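PDB 2Q02: putative cytoplasmic protein from Salmonella typhimurium LT2, which is of unknown function but adopts a xylose isomerase-like TIM barrel, binds zinc and may act as an isomerase. Local coordinates for residues A[66-77]-A[97-108]. Residues are numbered along the deposited sequence; the frame is centred on the assembly and turned at random.
Sequences EIVTINAVYPFN and VGARALVLCPLN
Thr69 and Ile70 pair in parallel register with Ala101 and Leu102, the strand axes 4.5 Å apart at closest and 29° from parallel, as neighbouring staves of a TIM barrel joined through helix 81-97 in a beta-alpha-beta unit. Ile70 N donates to Ala101 O, and Ile70 O accepts from Val103 N at 2.9 Å, the donor almost in line with the C=O bond (179°). The peptide before Ala72 is cis, and the register steps by one here: Val73, not Ala72, pairs with Leu104.

Toward helix 81-97 the side chains are apolar, as suits the layer between barrel and helix: branched Ile70, Val73 and Leu102 fill it, and small Ala99 fits beside Ile70 CG1. Ile70 CD1 meets Val97 CG2 tip to tip at 4.0 Å. Val73 has CG2 anti to its carbonyl carbon, which lays that methyl against Leu104 CD2 (3.5 Å) and Leu102 CD2. The other face lines the barrel interior: Asn71 OD1 lies against Val103 CG2, while its ND2, like Thr69 OG1, bonds Glu37. Asn71 and Val103 approach the zinc ligands His197 and Glu139, respectively.

At the strand starts, a salt bridge joins Glu66 OE2 to Arg100 NH1 at 3.3 Å, its hydrogen bond weak, the planar groups 76° apart. Beyond the strands, Phe76 turns its ring edge to the Cys105-Pro106 peptide, and Tyr74 OH accepts Asn108 N at 3.0 Å while Pro75 CB sits over the centre of the tyrosine ring.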
loop_
_atom_site.group_PDB
_atom_site.type_symbol
_atom_site.label_atom_id
_atom_site.label_comp_id
_atom_site.label_asym_id
_atom_site.label_seq_id
_atom_site.Cartn_x
_atom_site.Cartn_y
_atom_site.Cartn_z
ATOM N N GLU A 66 -14.669 2.507 4.502
ATOM C CA GLU A 66 -14.408 1.773 3.266
ATOM C C GLU A 66 -13.108 1.000 3.427
ATOM O O GLU A 66 -12.086 1.570 3.768
ATOM C CB GLU A 66 -14.278 2.734 2.075
ATOM C CG GLU A 66 -13.492 2.155 0.886
ATOM C CD GLU A 66 -13.648 2.941 -0.431
ATOM O OE1 GLU A 66 -13.500 4.195 -0.431
ATOM O OE2 GLU A 66 -13.901 2.280 -1.477
ATOM N N ILE A 67 -13.137 -0.299 3.160
ATOM C CA ILE A 67 -11.911 -1.078 3.086
ATOM C C ILE A 67 -11.364 -0.899 1.674
ATOM O O ILE A 67 -11.925 -1.424 0.726
ATOM C CB ILE A 67 -12.168 -2.562 3.388
ATOM C CG1 ILE A 67 -12.699 -2.716 4.818
ATOM C CG2 ILE A 67 -10.874 -3.388 3.157
ATOM C CD1 ILE A 67 -13.239 -4.080 5.137
ATOM N N VAL A 68 -10.284 -0.145 1.531
ATOM C CA VAL A 68 -9.812 0.267 0.216
ATOM C C VAL A 68 -9.002 -0.832 -0.443
ATOM O O VAL A 68 -9.201 -1.116 -1.623
ATOM C CB VAL A 68 -8.952 1.560 0.267
ATOM C CG1 VAL A 68 -8.449 1.916 -1.123
ATOM C CG2 VAL A 68 -9.742 2.747 0.904
ATOM N N THR A 69 -8.070 -1.439 0.285
ATOM C CA THR A 69 -7.347 -2.581 -0.288
ATOM C C THR A 69 -7.135 -3.697 0.693
ATOM O O THR A 69 -7.329 -3.538 1.900
ATOM C CB THR A 69 -5.919 -2.221 -0.840
ATOM O OG1 THR A 69 -4.960 -2.256 0.225
ATOM C CG2 THR A 69 -5.890 -0.851 -1.494
ATOM N N ILE A 70 -6.714 -4.825 0.125
ATOM C CA ILE A 70 -6.045 -5.873 0.867
ATOM C C ILE A 70 -4.596 -5.982 0.401
ATOM O O ILE A 70 -4.307 -5.914 -0.783
ATOM C CB ILE A 70 -6.806 -7.196 0.714
ATOM C CG1 ILE A 70 -8.144 -7.068 1.468
ATOM C CG2 ILE A 70 -5.975 -8.364 1.243
ATOM C CD1 ILE A 70 -9.062 -8.228 1.288
ATOM N N ASN A 71 -3.691 -6.089 1.360
ATOM C CA ASN A 71 -2.266 -6.349 1.117
ATOM C C ASN A 71 -1.951 -7.758 1.601
ATOM O O ASN A 71 -2.174 -8.027 2.783
ATOM C CB ASN A 71 -1.377 -5.410 1.946
ATOM C CG ASN A 71 -1.453 -3.972 1.502
ATOM O OD1 ASN A 71 -0.539 -3.494 0.824
ATOM N ND2 ASN A 71 -2.540 -3.260 1.889
ATOM N N ALA A 72 -1.391 -8.652 0.770
ATOM C CA ALA A 72 -1.038 -8.423 -0.644
ATOM C C ALA A 72 -0.712 -9.775 -1.233
ATOM O O ALA A 72 -0.461 -10.717 -0.480
ATOM C CB ALA A 72 0.167 -7.503 -0.782
ATOM N N VAL A 73 -0.745 -9.871 -2.566
ATOM C CA VAL A 73 -0.243 -11.038 -3.271
ATOM C C VAL A 73 1.262 -10.931 -3.429
ATOM O O VAL A 73 1.756 -9.902 -3.894
ATOM C CB VAL A 73 -0.754 -11.134 -4.691
ATOM C CG1 VAL A 73 -0.173 -12.417 -5.363
ATOM C CG2 VAL A 73 -2.265 -11.112 -4.721
ATOM N N TYR A 74 1.983 -12.009 -3.119
ATOM C CA TYR A 74 3.428 -12.091 -3.395
ATOM C C TYR A 74 3.834 -13.530 -3.755
ATOM O O TYR A 74 3.354 -14.467 -3.125
ATOM C CB TYR A 74 4.258 -11.566 -2.196
ATOM C CG TYR A 74 5.772 -11.771 -2.364
ATOM C CD1 TYR A 74 6.547 -10.819 -3.022
ATOM C CD2 TYR A 74 6.409 -12.925 -1.897
ATOM C CE1 TYR A 74 7.901 -10.995 -3.218
ATOM C CE2 TYR A 74 7.766 -13.115 -2.101
ATOM C CZ TYR A 74 8.504 -12.135 -2.774
ATOM O OH TYR A 74 9.849 -12.260 -3.008
ATOM N N PRO A 75 4.681 -13.720 -4.799
ATOM C CA PRO A 75 5.114 -12.797 -5.864
ATOM C C PRO A 75 4.207 -12.876 -7.096
ATOM O O PRO A 75 4.127 -13.917 -7.740
ATOM C CB PRO A 75 6.540 -13.277 -6.175
ATOM C CG PRO A 75 6.519 -14.758 -5.874
ATOM C CD PRO A 75 5.349 -15.029 -4.941
ATOM N N PHE A 76 3.548 -11.772 -7.433
ATOM C CA PHE A 76 2.552 -11.774 -8.541
ATOM C C PHE A 76 3.203 -12.125 -9.865
ATOM O O PHE A 76 2.588 -12.616 -10.811
ATOM C CB PHE A 76 1.819 -10.416 -8.644
ATOM C CG PHE A 76 2.522 -9.379 -9.491
ATOM C CD1 PHE A 76 2.276 -9.291 -10.851
ATOM C CD2 PHE A 76 3.377 -8.443 -8.906
ATOM C CE1 PHE A 76 2.900 -8.305 -11.629
ATOM C CE2 PHE A 76 3.999 -7.449 -9.668
ATOM C CZ PHE A 76 3.760 -7.392 -11.036
ATOM N N ASN A 77 4.479 -11.852 -9.840
ATOM C CA ASN A 77 5.405 -11.850 -10.927
ATOM C C ASN A 77 5.852 -13.257 -11.371
ATOM O O ASN A 77 6.380 -13.433 -12.451
ATOM C CB ASN A 77 6.633 -11.099 -10.327
ATOM C CG ASN A 77 7.182 -10.108 -11.236
ATOM O OD1 ASN A 77 6.714 -9.960 -12.367
ATOM N ND2 ASN A 77 8.192 -9.413 -10.786
ATOM N N VAL A 97 -15.078 -9.136 2.200
ATOM C CA VAL A 97 -15.081 -7.983 3.137
ATOM C C VAL A 97 -15.550 -6.696 2.472
ATOM O O VAL A 97 -15.808 -5.717 3.148
ATOM C CB VAL A 97 -13.702 -7.730 3.814
ATOM C CG1 VAL A 97 -13.237 -8.988 4.553
ATOM C CG2 VAL A 97 -12.658 -7.230 2.807
ATOM N N GLY A 98 -15.652 -6.701 1.146
ATOM C CA GLY A 98 -16.026 -5.506 0.392
ATOM C C GLY A 98 -14.836 -4.617 0.042
ATOM O O GLY A 98 -14.997 -3.401 -0.153
ATOM N N ALA A 99 -13.646 -5.215 -0.052
ATOM C CA ALA A 99 -12.452 -4.475 -0.432
ATOM C C ALA A 99 -12.473 -4.150 -1.932
ATOM O O ALA A 99 -12.815 -4.985 -2.783
ATOM C CB ALA A 99 -11.208 -5.239 -0.078
ATOM N N ARG A 100 -12.094 -2.923 -2.238
ATOM C CA ARG A 100 -12.109 -2.403 -3.594
ATOM C C ARG A 100 -10.972 -2.992 -4.439
ATOM O O ARG A 100 -11.142 -3.287 -5.619
ATOM C CB ARG A 100 -11.917 -0.879 -3.509
ATOM C CG ARG A 100 -11.997 -0.143 -4.838
ATOM C CD ARG A 100 -12.265 1.371 -4.597
ATOM N NE ARG A 100 -11.050 2.198 -4.684
ATOM C CZ ARG A 100 -10.925 3.418 -4.166
ATOM N NH1 ARG A 100 -11.910 3.994 -3.480
ATOM N NH2 ARG A 100 -9.792 4.069 -4.328
ATOM N N ALA A 101 -9.809 -3.138 -3.820
ATOM C CA ALA A 101 -8.609 -3.488 -4.545
ATOM C C ALA A 101 -7.797 -4.547 -3.785
ATOM O O ALA A 101 -7.929 -4.706 -2.545
ATOM C CB ALA A 101 -7.755 -2.224 -4.770
ATOM N N LEU A 102 -6.969 -5.271 -4.541
ATOM C CA LEU A 102 -5.970 -6.153 -3.955
ATOM C C LEU A 102 -4.603 -5.742 -4.504
ATOM O O LEU A 102 -4.429 -5.463 -5.713
ATOM C CB LEU A 102 -6.278 -7.625 -4.237
ATOM C CG LEU A 102 -5.266 -8.732 -3.920
ATOM C CD1 LEU A 102 -5.078 -8.884 -2.432
ATOM C CD2 LEU A 102 -5.728 -10.030 -4.508
ATOM N N VAL A 103 -3.634 -5.698 -3.591
ATOM C CA VAL A 103 -2.281 -5.260 -3.918
ATOM C C VAL A 103 -1.417 -6.412 -4.408
ATOM O O VAL A 103 -1.443 -7.512 -3.844
ATOM C CB VAL A 103 -1.598 -4.630 -2.682
ATOM C CG1 VAL A 103 -0.146 -4.271 -2.990
ATOM C CG2 VAL A 103 -2.354 -3.409 -2.216
ATOM N N LEU A 104 -0.615 -6.133 -5.431
ATOM C CA LEU A 104 0.284 -7.124 -6.055
ATOM C C LEU A 104 1.757 -6.694 -5.905
ATOM O O LEU A 104 2.134 -5.563 -6.259
ATOM C CB LEU A 104 -0.048 -7.260 -7.539
ATOM C CG LEU A 104 -1.468 -7.731 -7.863
ATOM C CD1 LEU A 104 -1.843 -7.401 -9.287
ATOM C CD2 LEU A 104 -1.625 -9.229 -7.642
ATOM N N CYS A 105 2.578 -7.591 -5.368
ATOM C CA CYS A 105 3.982 -7.298 -5.138
ATOM C C CYS A 105 4.871 -8.212 -5.948
ATOM O O CYS A 105 4.640 -9.432 -5.972
ATOM C CB CYS A 105 4.335 -7.494 -3.659
ATOM S SG CYS A 105 3.665 -6.209 -2.582
ATOM N N PRO A 106 5.942 -7.647 -6.547
ATOM C CA PRO A 106 6.818 -8.406 -7.445
ATOM C C PRO A 106 7.784 -9.282 -6.686
ATOM O O PRO A 106 8.062 -9.018 -5.527
ATOM C CB PRO A 106 7.622 -7.315 -8.166
ATOM C CG PRO A 106 7.763 -6.221 -7.111
ATOM C CD PRO A 106 6.424 -6.260 -6.360
ATOM N N LEU A 107 8.306 -10.298 -7.358
ATOM C CA LEU A 107 9.363 -11.138 -6.800
ATOM C C LEU A 107 10.523 -10.262 -6.316
ATOM O O LEU A 107 10.890 -9.277 -6.959
ATOM C CB LEU A 107 9.862 -12.180 -7.818
ATOM C CG LEU A 107 10.921 -13.171 -7.312
ATOM C CD1 LEU A 107 10.311 -14.218 -6.365
ATOM C CD2 LEU A 107 11.645 -13.863 -8.451
ATOM N N ASN A 108 11.089 -10.626 -5.171
ATOM C CA ASN A 108 12.092 -9.781 -4.515
ATOM C C ASN A 108 13.132 -10.678 -3.858
ATOM O O ASN A 108 13.347 -10.635 -2.660
ATOM C CB ASN A 108 11.412 -8.790 -3.541
ATOM C CG ASN A 108 12.388 -7.821 -2.862
ATOM O OD1 ASN A 108 13.141 -7.110 -3.508
ATOM N ND2 ASN A 108 12.339 -7.778 -1.536
#